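Local atomic coordinates of secreted effector protein SopD (Salmonella typhimurium, PDB entry 5CPC), a protein that acts as a type III secreted virulence effector, contributing to replication in macrophages and cooperating with SopB in membrane fission and macropinosome formation during invasion. Residues S122-I127 against A134-M139; Q145-I150 against S251-S256; S156-H161 against S170-E175; E163-S168 against Y257-E262. All coordinates share one frame; numbering follows the deposited sequence.

Interaction 1 of 4, residues S122-I127 against A134-M139; sequences SNIKDI and AVIESM
Ile124 and Met139 meet tip to tip, with Ile124 CD1 only 3.4 Å from Met139 CE, closer than two methyl carbons usually come, so this end of the contact is tight. CG1 of Ile124 stands trans to its backbone nitrogen (chi1 177°), which sends CD1 toward the loop, while the methionine chain runs extended beyond CG to bring its methyl forward. The other branch of Ile124 takes part more lightly: CG2 lies 4.3 Å from Ile136 CD1. Beside this apolar pair, the extended chain of Lys125 crosses Ile136 at a slant, CE passing 4.1 Å from Ile136 CG2, and its ammonium group ends near the backbone of the loop. The bond from Lys125 NZ to Ala134 O is weak at 3.4 Å; the stronger partner of the same nitrogen is the carbonyl oxygen of Asp132. Two carbonyls of one loop thus share a single lysine, which ties the loop back to the helical turn it has just left. That turn is itself organised at its start, where Asn123 occupies the N-cap position without a side-chain capping bond. Its ND2 instead donates to Asp126 OD2 at 3.0 Å, reaching the oxygen from above the carboxylate plane, 62° out of it. Further out, Ile124 and Met139 both lean on Phe147 of helix 141-160, and Ile124 also touches Phe110 of strand 109-114. The contact therefore lies where the end of strand 117-123, the short helix 124-127 and the loop leading into helix 141-160 come together.

Interaction 2 of 4, residues Q145-I150 against S251-S256; sequences QLFLQI and SYLLHS
Leu253 pushes its CD2 methyl into the angle between Phe147 and Ile150, and this is the close-packed part of the contact. The methyl sits over one face of the Phe147 ring, 4.2 Å from the centroid and 26° off the normal, a CH-pi arrangement in which the two side chains cross at about a right angle. The same carbon lies 3.6 Å from Ile150 CG2, where leucine and isoleucine slide past each other in opposite directions. CG2 gets there because it is the Ile150 branch trans to the backbone nitrogen; CG1 takes the position beside that nitrogen and carries CD1 toward Leu254. Packing is looser on that flank, with Ile150 CD1 and Leu254 CD2 4.1 Å apart. The axes of the two short helical segments approach to 10.3 Å and run in the same general direction, crossing at 27°. On the far side of helix 141-160, Gln145 is exposed and Leu148 points away from the partner helix. Ile250 and Leu128 extend the apolar cluster around Phe147. All four touching residues are buried and meet through carbon alone, so shape fit, rather than polar bonding, probably governs how these two segments pack.

Interaction 3 of 4, residues S156-H161 against S170-E175; sequences SKMTWH and STLRKE
Leu172 fits its two methyls against neighbouring residues of helix 141-160: CD1 approaches Lys157 CB at 3.8 Å, and CD2 lies 3.6 Å from Met158 CE. Its CG is trans to the backbone nitrogen, which extends the fork toward the other helix although the bond leaving its backbone does not aim there directly. Met158 arrives in a similar indirect way. Its chain runs straight through chi2 and then bends at chi3 (145°), carrying CE round to Leu172 so that the two side chains cross nearly perpendicularly. Lys157 bends earlier, at chi2 (-66°), and from there its extended outer part leads the ammonium group to the rim of the contact. Glu175 is also folded at chi2, and its carboxylate faces that group across a long salt bridge of 3.9 Å between Lys157 NZ and Glu175 OE1. At this length the charges probably attract without fixing each other's position. The segment axes come within 10.6 Å at 123°. Helix 163-167 fills the corner between them, with Leu164 touching Lys157, Thr171 and Glu175 while Leu165 touches Leu172; the last turns of helix 141-160 thus cross helix 169-177 steeply, with this short helix in the connection.

Interaction 4 of 4, residues E163-S168 against Y257-E262; sequences ELLQES and YSPFSE
Leu165 alone carries the helix's side of the contact between the short helix 163-167 and the connection joining helices 248-256 and 264-283, a helix-to-loop contact in this mainly helical part of SopD. Its CD1 touches both Pro259 CG and Phe260 CZ, which lie roughly at right angles as seen from that methyl. Against Pro259 the leucine slides past in the opposite direction, CD1 coming to 3.8 Å from Pro259 CG with CD2 only slightly farther from the same carbon. Phe260 reaches in from the opposite direction to Leu165, and its CZ lies 3.9 Å from Leu165 CD1; the methyl meets the ring obliquely. The first bond of the phenylalanine side chain does not aim at the helix, but with CG trans to the carbonyl carbon (chi1 -64°) the ring swings its CZ end in toward Leu165. Leu165, with CG trans to the backbone nitrogen, presents both methyls to the loop. The loop has polar supports of its own: Asn129 and Asn267 both hydrogen-bond to Ser258 O, and Pro259 pairs through its backbone with Asn74. Phe260 also rests on Ile169. Within the loop, Phe260 N makes a weak bond to Ser258 OG at 3.1 Å, bent to 133° at the hydrogen.

In the fold
Interaction 2 is the core contact, its centre about 2 Å from that of the chain and its touching residues all buried; interaction 1 is a surface contact, and interactions 3 and 4 are partly buried. Helix 141-160 serves both interactions 2 and 3, and Phe147 links the first of these to interaction 1, with its CZ 4.0 Å from Ile127 CG2. Interactions 3 and 4 are the closest neighbours, their centres about 9 Å apart. Central interaction 2 is apolar, whereas interactions 1 and 3 each add one lysine, making a weak hydrogen bond in the former and a long salt bridge in the latter. Interaction 4, though farthest out, still joins through carbon only, so burial alone does not set the chemistry.

Interaction 1 of 4, residues S122-I127 against A134-M139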
loop_
_atom_site.group_PDB
_atom_site.type_symbol
_atom_site.label_atom_id
_atom_site.label_comp_id
_atom_site.label_asym_id
_atom_site.label_seq_id
_atom_site.Cartn_x
_atom_site.Cartn_y
_atom_site.Cartn_z
ATOM N N SER A 122 -5.564 -15.453 7.427
ATOM C CA SER A 122 -5.223 -14.319 8.277
ATOM C C SER A 122 -6.313 -13.272 8.348
ATOM O O SER A 122 -6.889 -12.919 7.307
ATOM C CB SER A 122 -3.893 -13.740 7.826
ATOM O OG SER A 122 -2.854 -14.667 8.154
ATOM N N ASN A 123 -6.636 -12.836 9.575
ATOM C CA ASN A 123 -7.554 -11.720 9.797
ATOM C C ASN A 123 -6.838 -10.515 9.213
ATOM O O ASN A 123 -5.601 -10.354 9.371
ATOM C CB ASN A 123 -7.776 -11.354 11.281
ATOM C CG ASN A 123 -8.478 -12.399 12.058
ATOM O OD1 ASN A 123 -9.340 -13.131 11.551
ATOM N ND2 ASN A 123 -8.115 -12.501 13.331
ATOM N N ILE A 124 -7.615 -9.662 8.570
ATOM C CA ILE A 124 -7.090 -8.421 7.990
ATOM C C ILE A 124 -6.709 -7.401 9.079
ATOM O O ILE A 124 -5.794 -6.606 8.914
ATOM C CB ILE A 124 -8.114 -7.808 6.977
ATOM C CG1 ILE A 124 -7.585 -6.477 6.423
ATOM C CG2 ILE A 124 -9.507 -7.678 7.636
ATOM C CD1 ILE A 124 -7.847 -6.245 4.953
ATOM N N LYS A 125 -7.421 -7.416 10.187
ATOM C CA LYS A 125 -7.038 -6.592 11.310
ATOM C C LYS A 125 -5.708 -7.009 11.949
ATOM O O LYS A 125 -5.011 -6.155 12.465
ATOM C CB LYS A 125 -8.143 -6.569 12.327
ATOM C CG LYS A 125 -9.422 -6.031 11.699
ATOM C CD LYS A 125 -10.567 -6.007 12.705
ATOM C CE LYS A 125 -11.892 -5.864 11.984
ATOM N NZ LYS A 125 -12.914 -5.615 13.003
ATOM N N ASP A 126 -5.371 -8.301 11.902
ATOM C CA ASP A 126 -4.062 -8.772 12.335
ATOM C C ASP A 126 -2.971 -8.418 11.334
ATOM O O ASP A 126 -1.919 -7.960 11.751
ATOM C CB ASP A 126 -4.064 -10.288 12.649
ATOM C CG ASP A 126 -4.947 -10.650 13.861
ATOM O OD1 ASP A 126 -5.323 -9.733 14.612
ATOM O OD2 ASP A 126 -5.260 -11.854 14.052
ATOM N N ILE A 127 -3.228 -8.570 10.030
ATOM C CA ILE A 127 -2.299 -8.126 8.978
ATOM C C ILE A 127 -1.998 -6.642 9.094
ATOM O O ILE A 127 -0.865 -6.230 8.922
ATOM C CB ILE A 127 -2.862 -8.338 7.552
ATOM C CG1 ILE A 127 -2.557 -9.720 7.044
ATOM C CG2 ILE A 127 -2.223 -7.328 6.551
ATOM C CD1 ILE A 127 -3.445 -10.169 5.921
ATOM N N ALA A 134 -11.796 -1.920 15.308
ATOM C CA ALA A 134 -11.543 -0.869 14.361
ATOM C C ALA A 134 -12.308 -1.159 13.080
ATOM O O ALA A 134 -12.371 -2.310 12.650
ATOM C CB ALA A 134 -10.080 -0.754 14.090
ATOM N N VAL A 135 -12.891 -0.109 12.480
ATOM C CA VAL A 135 -13.730 -0.290 11.298
ATOM C C VAL A 135 -12.868 -0.393 10.061
ATOM O O VAL A 135 -12.044 0.481 9.805
ATOM C CB VAL A 135 -14.747 0.859 11.118
ATOM C CG1 VAL A 135 -15.562 0.681 9.810
ATOM C CG2 VAL A 135 -15.672 1.015 12.353
ATOM N N ILE A 136 -13.052 -1.451 9.290
ATOM C CA ILE A 136 -12.414 -1.554 7.996
ATOM C C ILE A 136 -13.487 -1.371 6.942
ATOM O O ILE A 136 -14.493 -2.104 6.972
ATOM C CB ILE A 136 -11.770 -2.933 7.795
ATOM C CG1 ILE A 136 -11.420 -3.158 6.312
ATOM C CG2 ILE A 136 -12.669 -4.063 8.330
ATOM C CD1 ILE A 136 -11.739 -4.576 5.762
ATOM N N GLU A 137 -13.299 -0.401 6.042
ATOM C CA GLU A 137 -14.171 -0.212 4.869
ATOM C C GLU A 137 -13.936 -1.293 3.796
ATOM O O GLU A 137 -12.819 -1.720 3.582
ATOM C CB GLU A 137 -13.946 1.176 4.241
ATOM C CG GLU A 137 -14.426 2.405 5.062
ATOM C CD GLU A 137 -15.887 2.347 5.514
ATOM O OE1 GLU A 137 -16.176 2.786 6.651
ATOM O OE2 GLU A 137 -16.745 1.860 4.748
ATOM N N SER A 138 -14.949 -1.732 3.074
ATOM C CA SER A 138 -14.656 -2.842 2.157
ATOM C C SER A 138 -13.913 -2.423 0.883
ATOM O O SER A 138 -13.961 -1.260 0.480
ATOM C CB SER A 138 -15.860 -3.785 1.935
ATOM O OG SER A 138 -16.690 -3.357 0.877
ATOM N N MET A 139 -13.121 -3.330 0.309
ATOM C CA MET A 139 -12.420 -3.022 -0.961
ATOM C C MET A 139 -12.981 -3.725 -2.180
ATOM O O MET A 139 -13.439 -4.857 -2.105
ATOM C CB MET A 139 -10.884 -3.220 -0.911
ATOM C CG MET A 139 -10.314 -3.890 0.264
ATOM S SD MET A 139 -8.536 -3.526 0.604
ATOM C CE MET A 139 -8.529 -4.207 2.277
#

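Interaction 2 of 4, residues Q145-I150 against S251-S256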
loop_
_atom_site.group_PDB
_atom_site.type_symbol
_atom_site.label_atom_id
_atom_site.label_comp_id
_atom_site.label_asym_id
_atom_site.label_seq_id
_atom_site.Cartn_x
_atom_site.Cartn_y
_atom_site.Cartn_z
ATOM N N GLN A 145 -6.491 -7.016 -4.488
ATOM C CA GLN A 145 -5.255 -7.391 -5.182
ATOM C C GLN A 145 -4.115 -6.401 -5.050
ATOM O O GLN A 145 -2.984 -6.823 -4.850
ATOM C CB GLN A 145 -5.464 -7.751 -6.668
ATOM C CG GLN A 145 -4.154 -8.196 -7.422
ATOM C CD GLN A 145 -4.288 -7.976 -8.926
ATOM O OE1 GLN A 145 -3.750 -6.997 -9.476
ATOM N NE2 GLN A 145 -5.038 -8.875 -9.605
ATOM N N LEU A 146 -4.359 -5.101 -5.147
ATOM C CA LEU A 146 -3.285 -4.169 -4.857
ATOM C C LEU A 146 -2.770 -4.213 -3.391
ATOM O O LEU A 146 -1.562 -4.073 -3.138
ATOM C CB LEU A 146 -3.672 -2.724 -5.254
ATOM C CG LEU A 146 -2.663 -1.649 -4.877
ATOM C CD1 LEU A 146 -1.428 -1.847 -5.738
ATOM C CD2 LEU A 146 -3.202 -0.201 -5.110
ATOM N N PHE A 147 -3.704 -4.306 -2.448
ATOM C CA PHE A 147 -3.428 -4.333 -0.983
ATOM C C PHE A 147 -2.517 -5.507 -0.725
ATOM O O PHE A 147 -1.580 -5.426 0.059
ATOM C CB PHE A 147 -4.759 -4.569 -0.234
ATOM C CG PHE A 147 -4.634 -4.736 1.268
ATOM C CD1 PHE A 147 -4.595 -3.648 2.095
ATOM C CD2 PHE A 147 -4.577 -6.013 1.844
ATOM C CE1 PHE A 147 -4.468 -3.807 3.465
ATOM C CE2 PHE A 147 -4.449 -6.177 3.194
ATOM C CZ PHE A 147 -4.408 -5.080 4.014
ATOM N N LEU A 148 -2.810 -6.600 -1.406
ATOM C CA LEU A 148 -2.114 -7.849 -1.159
ATOM C C LEU A 148 -0.691 -7.744 -1.741
ATOM O O LEU A 148 0.241 -8.349 -1.222
ATOM C CB LEU A 148 -2.891 -8.966 -1.859
ATOM C CG LEU A 148 -3.432 -10.151 -1.064
ATOM C CD1 LEU A 148 -3.581 -10.046 0.539
ATOM C CD2 LEU A 148 -4.728 -10.692 -1.735
ATOM N N GLN A 149 -0.557 -7.007 -2.839
ATOM C CA GLN A 149 0.729 -6.830 -3.539
ATOM C C GLN A 149 1.658 -6.031 -2.642
ATOM O O GLN A 149 2.862 -6.336 -2.574
ATOM C CB GLN A 149 0.617 -6.112 -4.882
ATOM C CG GLN A 149 -0.013 -6.912 -6.034
ATOM C CD GLN A 149 -0.056 -6.059 -7.298
ATOM O OE1 GLN A 149 0.974 -5.836 -7.949
ATOM N NE2 GLN A 149 -1.216 -5.520 -7.602
ATOM N N ILE A 150 1.077 -5.079 -1.918
ATOM C CA ILE A 150 1.855 -4.243 -1.024
ATOM C C ILE A 150 2.253 -5.105 0.167
ATOM O O ILE A 150 3.354 -4.952 0.684
ATOM C CB ILE A 150 1.042 -3.001 -0.566
ATOM C CG1 ILE A 150 0.798 -2.059 -1.774
ATOM C CG2 ILE A 150 1.700 -2.244 0.632
ATOM C CD1 ILE A 150 -0.492 -1.213 -1.625
ATOM N N SER A 251 -3.889 3.393 1.439
ATOM C CA SER A 251 -3.085 4.492 1.973
ATOM C C SER A 251 -2.490 4.243 3.389
ATOM O O SER A 251 -1.357 4.682 3.698
ATOM C CB SER A 251 -3.772 5.867 1.750
ATOM O OG SER A 251 -4.810 6.129 2.604
ATOM N N TYR A 252 -3.214 3.525 4.254
ATOM C CA TYR A 252 -2.717 3.236 5.583
ATOM C C TYR A 252 -1.484 2.371 5.482
ATOM O O TYR A 252 -0.461 2.643 6.134
ATOM C CB TYR A 252 -3.764 2.463 6.433
ATOM C CG TYR A 252 -3.158 1.726 7.607
ATOM C CD1 TYR A 252 -2.735 2.424 8.745
ATOM C CD2 TYR A 252 -2.930 0.342 7.559
ATOM C CE1 TYR A 252 -2.130 1.774 9.814
ATOM C CE2 TYR A 252 -2.312 -0.326 8.645
ATOM C CZ TYR A 252 -1.916 0.420 9.766
ATOM O OH TYR A 252 -1.328 -0.190 10.847
ATOM N N LEU A 253 -1.609 1.300 4.705
ATOM C CA LEU A 253 -0.524 0.353 4.611
ATOM C C LEU A 253 0.722 0.940 3.938
ATOM O O LEU A 253 1.866 0.609 4.362
ATOM C CB LEU A 253 -0.986 -0.957 3.968
ATOM C CG LEU A 253 -0.154 -2.217 4.021
ATOM C CD1 LEU A 253 -0.092 -2.852 5.421
ATOM C CD2 LEU A 253 -0.752 -3.159 3.045
ATOM N N LEU A 254 0.531 1.810 2.931
ATOM C CA LEU A 254 1.667 2.545 2.334
ATOM C C LEU A 254 2.323 3.521 3.251
ATOM O O LEU A 254 3.532 3.546 3.311
ATOM C CB LEU A 254 1.282 3.292 1.064
ATOM C CG LEU A 254 0.954 2.358 -0.094
ATOM C CD1 LEU A 254 0.215 3.142 -1.211
ATOM C CD2 LEU A 254 2.289 1.679 -0.609
ATOM N N HIS A 255 1.562 4.356 3.962
ATOM C CA HIS A 255 2.155 5.560 4.598
ATOM C C HIS A 255 2.041 5.661 6.086
ATOM O O HIS A 255 2.729 6.462 6.694
ATOM C CB HIS A 255 1.580 6.879 3.979
ATOM C CG HIS A 255 1.696 6.943 2.488
ATOM N ND1 HIS A 255 2.890 7.182 1.843
ATOM C CD2 HIS A 255 0.762 6.817 1.512
ATOM C CE1 HIS A 255 2.691 7.169 0.531
ATOM N NE2 HIS A 255 1.410 6.945 0.305
ATOM N N SER A 256 1.150 4.888 6.683
ATOM C CA SER A 256 0.956 4.950 8.145
ATOM C C SER A 256 1.245 3.669 8.973
ATOM O O SER A 256 1.401 3.725 10.199
ATOM C CB SER A 256 -0.424 5.509 8.442
ATOM O OG SER A 256 -0.444 6.799 7.906
#

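Interaction 3 of 4, residues S156-H161 against S170-E175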
loop_
_atom_site.group_PDB
_atom_site.type_symbol
_atom_site.label_atom_id
_atom_site.label_comp_id
_atom_site.label_asym_id
_atom_site.label_seq_id
_atom_site.Cartn_x
_atom_site.Cartn_y
_atom_site.Cartn_z
ATOM N N SER A 156 8.286 -9.252 2.186
ATOM C CA SER A 156 9.594 -9.564 1.690
ATOM C C SER A 156 10.738 -8.655 2.195
ATOM O O SER A 156 11.875 -9.127 2.308
ATOM C CB SER A 156 9.554 -9.577 0.203
ATOM O OG SER A 156 10.848 -9.560 -0.354
ATOM N N LYS A 157 10.455 -7.385 2.535
ATOM C CA LYS A 157 11.518 -6.507 3.031
ATOM C C LYS A 157 11.794 -6.851 4.455
ATOM O O LYS A 157 12.954 -6.847 4.874
ATOM C CB LYS A 157 11.170 -5.025 2.910
ATOM C CG LYS A 157 10.947 -4.587 1.480
ATOM C CD LYS A 157 12.210 -4.668 0.657
ATOM C CE LYS A 157 11.909 -4.091 -0.703
ATOM N NZ LYS A 157 13.123 -3.896 -1.514
ATOM N N MET A 158 10.742 -7.196 5.193
ATOM C CA MET A 158 10.887 -7.453 6.573
ATOM C C MET A 158 11.539 -8.833 6.817
ATOM O O MET A 158 12.063 -9.054 7.905
ATOM C CB MET A 158 9.549 -7.397 7.257
ATOM C CG MET A 158 9.007 -5.991 7.544
ATOM S SD MET A 158 7.445 -6.240 8.430
ATOM C CE MET A 158 7.510 -4.877 9.514
ATOM N N THR A 159 11.526 -9.705 5.799
ATOM C CA THR A 159 11.962 -11.098 5.890
ATOM C C THR A 159 13.432 -11.195 5.494
ATOM O O THR A 159 14.250 -11.796 6.196
ATOM C CB THR A 159 11.078 -11.992 4.970
ATOM O OG1 THR A 159 9.769 -12.090 5.545
ATOM C CG2 THR A 159 11.648 -13.402 4.775
ATOM N N TRP A 160 13.764 -10.642 4.344
ATOM C CA TRP A 160 15.116 -10.707 3.870
ATOM C C TRP A 160 15.958 -9.483 4.258
ATOM O O TRP A 160 17.195 -9.543 4.098
ATOM C CB TRP A 160 15.176 -10.952 2.352
ATOM C CG TRP A 160 14.469 -12.198 1.939
ATOM C CD1 TRP A 160 13.574 -12.335 0.901
ATOM C CD2 TRP A 160 14.562 -13.495 2.567
ATOM N NE1 TRP A 160 13.118 -13.634 0.841
ATOM C CE2 TRP A 160 13.688 -14.370 1.845
ATOM C CE3 TRP A 160 15.299 -14.009 3.657
ATOM C CZ2 TRP A 160 13.550 -15.735 2.169
ATOM C CZ3 TRP A 160 15.157 -15.370 3.999
ATOM C CH2 TRP A 160 14.275 -16.219 3.257
ATOM N N HIS A 161 15.334 -8.399 4.758
ATOM C CA HIS A 161 16.114 -7.183 5.091
ATOM C C HIS A 161 15.689 -6.547 6.360
ATOM O O HIS A 161 15.259 -5.389 6.326
ATOM C CB HIS A 161 16.017 -6.130 3.993
ATOM C CG HIS A 161 16.517 -6.633 2.701
ATOM N ND1 HIS A 161 17.864 -6.780 2.448
ATOM C CD2 HIS A 161 15.864 -7.142 1.628
ATOM C CE1 HIS A 161 18.020 -7.317 1.247
ATOM N NE2 HIS A 161 16.823 -7.529 0.722
ATOM N N SER A 170 10.581 4.541 8.806
ATOM C CA SER A 170 10.694 5.330 7.601
ATOM C C SER A 170 11.653 4.653 6.653
ATOM O O SER A 170 11.463 4.743 5.444
ATOM C CB SER A 170 11.183 6.798 7.871
ATOM O OG SER A 170 11.155 7.101 9.259
ATOM N N THR A 171 12.704 4.011 7.182
ATOM C CA THR A 171 13.683 3.304 6.312
ATOM C C THR A 171 13.090 2.070 5.666
ATOM O O THR A 171 13.297 1.853 4.482
ATOM C CB THR A 171 15.004 2.936 7.014
ATOM O OG1 THR A 171 15.607 4.123 7.538
ATOM C CG2 THR A 171 15.971 2.311 6.025
ATOM N N LEU A 172 12.340 1.278 6.436
ATOM C CA LEU A 172 11.477 0.212 5.857
ATOM C C LEU A 172 10.526 0.772 4.791
ATOM O O LEU A 172 10.481 0.285 3.665
ATOM C CB LEU A 172 10.623 -0.422 6.968
ATOM C CG LEU A 172 9.650 -1.506 6.490
ATOM C CD1 LEU A 172 10.332 -2.479 5.560
ATOM C CD2 LEU A 172 9.021 -2.212 7.670
ATOM N N ARG A 173 9.745 1.783 5.174
ATOM C CA ARG A 173 8.706 2.352 4.311
ATOM C C ARG A 173 9.220 2.911 2.963
ATOM O O ARG A 173 8.601 2.671 1.919
ATOM C CB ARG A 173 7.931 3.388 5.126
ATOM C CG ARG A 173 6.940 4.309 4.363
ATOM C CD ARG A 173 6.113 5.097 5.397
ATOM N NE ARG A 173 5.389 4.188 6.313
ATOM C CZ ARG A 173 5.279 4.397 7.619
ATOM N NH1 ARG A 173 5.859 5.432 8.196
ATOM N NH2 ARG A 173 4.612 3.549 8.368
ATOM N N LYS A 174 10.366 3.620 3.001
ATOM C CA LYS A 174 11.049 4.144 1.816
ATOM C C LYS A 174 11.240 3.043 0.817
ATOM O O LYS A 174 11.060 3.235 -0.388
ATOM C CB LYS A 174 12.451 4.645 2.156
ATOM C CG LYS A 174 12.600 6.089 2.550
ATOM C CD LYS A 174 14.145 6.500 2.669
ATOM C CE LYS A 174 14.965 6.167 1.373
ATOM N NZ LYS A 174 15.884 7.271 0.932
ATOM N N GLU A 175 11.635 1.872 1.330
ATOM C CA GLU A 175 11.936 0.754 0.458
ATOM C C GLU A 175 10.682 0.212 -0.106
ATOM O O GLU A 175 10.653 -0.304 -1.238
ATOM C CB GLU A 175 12.701 -0.373 1.208
ATOM C CG GLU A 175 14.185 -0.026 1.414
ATOM C CD GLU A 175 14.888 0.263 0.105
ATOM O OE1 GLU A 175 15.028 -0.635 -0.740
ATOM O OE2 GLU A 175 15.314 1.398 -0.080
#

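Interaction 4 of 4, residues E163-S168 against Y257-E262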
loop_
_atom_site.group_PDB
_atom_site.type_symbol
_atom_site.label_atom_id
_atom_site.label_comp_id
_atom_site.label_asym_id
_atom_site.label_seq_id
_atom_site.Cartn_x
_atom_site.Cartn_y
_atom_site.Cartn_z
ATOM N N GLU A 163 17.425 -5.434 8.620
ATOM C CA GLU A 163 18.282 -4.293 8.939
ATOM C C GLU A 163 17.458 -3.043 8.664
ATOM O O GLU A 163 17.565 -2.068 9.419
ATOM C CB GLU A 163 19.599 -4.316 8.124
ATOM C CG GLU A 163 19.509 -4.209 6.540
ATOM C CD GLU A 163 19.266 -5.593 5.819
ATOM O OE1 GLU A 163 19.427 -5.657 4.560
ATOM O OE2 GLU A 163 18.921 -6.619 6.485
ATOM N N LEU A 164 16.607 -3.091 7.617
ATOM C CA LEU A 164 15.827 -1.909 7.197
ATOM C C LEU A 164 15.064 -1.304 8.339
ATOM O O LEU A 164 15.174 -0.123 8.532
ATOM C CB LEU A 164 14.842 -2.169 6.038
ATOM C CG LEU A 164 15.463 -2.260 4.651
ATOM C CD1 LEU A 164 14.395 -2.561 3.607
ATOM C CD2 LEU A 164 16.284 -0.993 4.277
ATOM N N LEU A 165 14.265 -2.093 9.060
ATOM C CA LEU A 165 13.413 -1.537 10.129
ATOM C C LEU A 165 14.155 -1.411 11.470
ATOM O O LEU A 165 13.682 -0.737 12.406
ATOM C CB LEU A 165 12.163 -2.406 10.313
ATOM C CG LEU A 165 11.239 -2.202 11.522
ATOM C CD1 LEU A 165 10.116 -1.256 11.195
ATOM C CD2 LEU A 165 10.669 -3.529 12.022
ATOM N N GLN A 166 15.272 -2.141 11.568
ATOM C CA GLN A 166 16.153 -2.071 12.702
ATOM C C GLN A 166 16.624 -0.638 12.904
ATOM O O GLN A 166 16.680 -0.178 14.011
ATOM C CB GLN A 166 17.327 -2.993 12.460
ATOM C CG GLN A 166 17.637 -3.914 13.631
ATOM C CD GLN A 166 18.843 -4.797 13.355
ATOM O OE1 GLN A 166 19.997 -4.306 13.159
ATOM N NE2 GLN A 166 18.590 -6.126 13.346
ATOM N N GLU A 167 16.951 0.048 11.820
ATOM C CA GLU A 167 17.013 1.519 11.752
ATOM C C GLU A 167 15.736 2.306 12.211
ATOM O O GLU A 167 15.700 2.897 13.308
ATOM C CB GLU A 167 17.330 1.912 10.310
ATOM C CG GLU A 167 17.693 3.370 10.129
ATOM C CD GLU A 167 18.660 3.558 8.991
ATOM O OE1 GLU A 167 19.211 4.669 8.866
ATOM O OE2 GLU A 167 18.894 2.580 8.244
ATOM N N SER A 168 14.705 2.336 11.367
ATOM C CA SER A 168 13.458 3.067 11.674
ATOM C C SER A 168 12.314 2.591 10.758
ATOM O O SER A 168 12.589 1.964 9.746
ATOM C CB SER A 168 13.694 4.543 11.417
ATOM O OG SER A 168 13.906 4.736 10.033
ATOM N N TYR A 257 1.345 2.540 8.291
ATOM C CA TYR A 257 1.484 1.244 8.952
ATOM C C TYR A 257 2.710 1.194 9.854
ATOM O O TYR A 257 3.790 1.490 9.388
ATOM C CB TYR A 257 1.608 0.170 7.860
ATOM C CG TYR A 257 2.088 -1.192 8.312
ATOM C CD1 TYR A 257 1.230 -2.076 9.001
ATOM C CD2 TYR A 257 3.380 -1.621 8.017
ATOM C CE1 TYR A 257 1.662 -3.329 9.399
ATOM C CE2 TYR A 257 3.841 -2.867 8.445
ATOM C CZ TYR A 257 2.966 -3.713 9.122
ATOM O OH TYR A 257 3.399 -4.946 9.479
ATOM N N SER A 258 2.530 0.824 11.123
ATOM C CA SER A 258 3.653 0.368 11.971
ATOM C C SER A 258 3.486 -1.104 12.384
ATOM O O SER A 258 2.432 -1.478 12.943
ATOM C CB SER A 258 3.771 1.210 13.233
ATOM O OG SER A 258 4.207 0.409 14.331
ATOM N N PRO A 259 4.530 -1.926 12.141
ATOM C CA PRO A 259 4.514 -3.342 12.474
ATOM C C PRO A 259 4.655 -3.592 13.957
ATOM O O PRO A 259 4.381 -4.720 14.422
ATOM C CB PRO A 259 5.751 -3.876 11.751
ATOM C CG PRO A 259 6.708 -2.731 11.806
ATOM C CD PRO A 259 5.801 -1.551 11.497
ATOM N N PHE A 260 5.100 -2.566 14.688
ATOM C CA PHE A 260 5.354 -2.667 16.128
ATOM C C PHE A 260 4.079 -2.920 16.877
ATOM O O PHE A 260 3.107 -2.181 16.745
ATOM C CB PHE A 260 6.048 -1.401 16.692
ATOM C CG PHE A 260 7.408 -1.188 16.137
ATOM C CD1 PHE A 260 7.710 -0.045 15.438
ATOM C CD2 PHE A 260 8.375 -2.173 16.265
ATOM C CE1 PHE A 260 8.961 0.135 14.897
ATOM C CE2 PHE A 260 9.617 -2.010 15.722
ATOM C CZ PHE A 260 9.917 -0.848 15.039
ATOM N N SER A 261 4.114 -3.943 17.708
ATOM C CA SER A 261 2.923 -4.440 18.325
ATOM C C SER A 261 2.265 -3.486 19.304
ATOM O O SER A 261 1.052 -3.566 19.542
ATOM C CB SER A 261 3.267 -5.712 19.060
ATOM O OG SER A 261 2.459 -5.779 20.209
ATOM N N GLU A 262 3.085 -2.624 19.899
ATOM C CA GLU A 262 2.710 -1.861 21.096
ATOM C C GLU A 262 1.836 -0.637 20.804
ATOM O O GLU A 262 1.029 -0.215 21.651
ATOM C CB GLU A 262 3.968 -1.475 21.898
ATOM C CG GLU A 262 3.827 -1.517 23.454
ATOM C CD GLU A 262 2.962 -2.676 23.996
ATOM O OE1 GLU A 262 3.510 -3.593 24.670
ATOM O OE2 GLU A 262 1.728 -2.658 23.762
#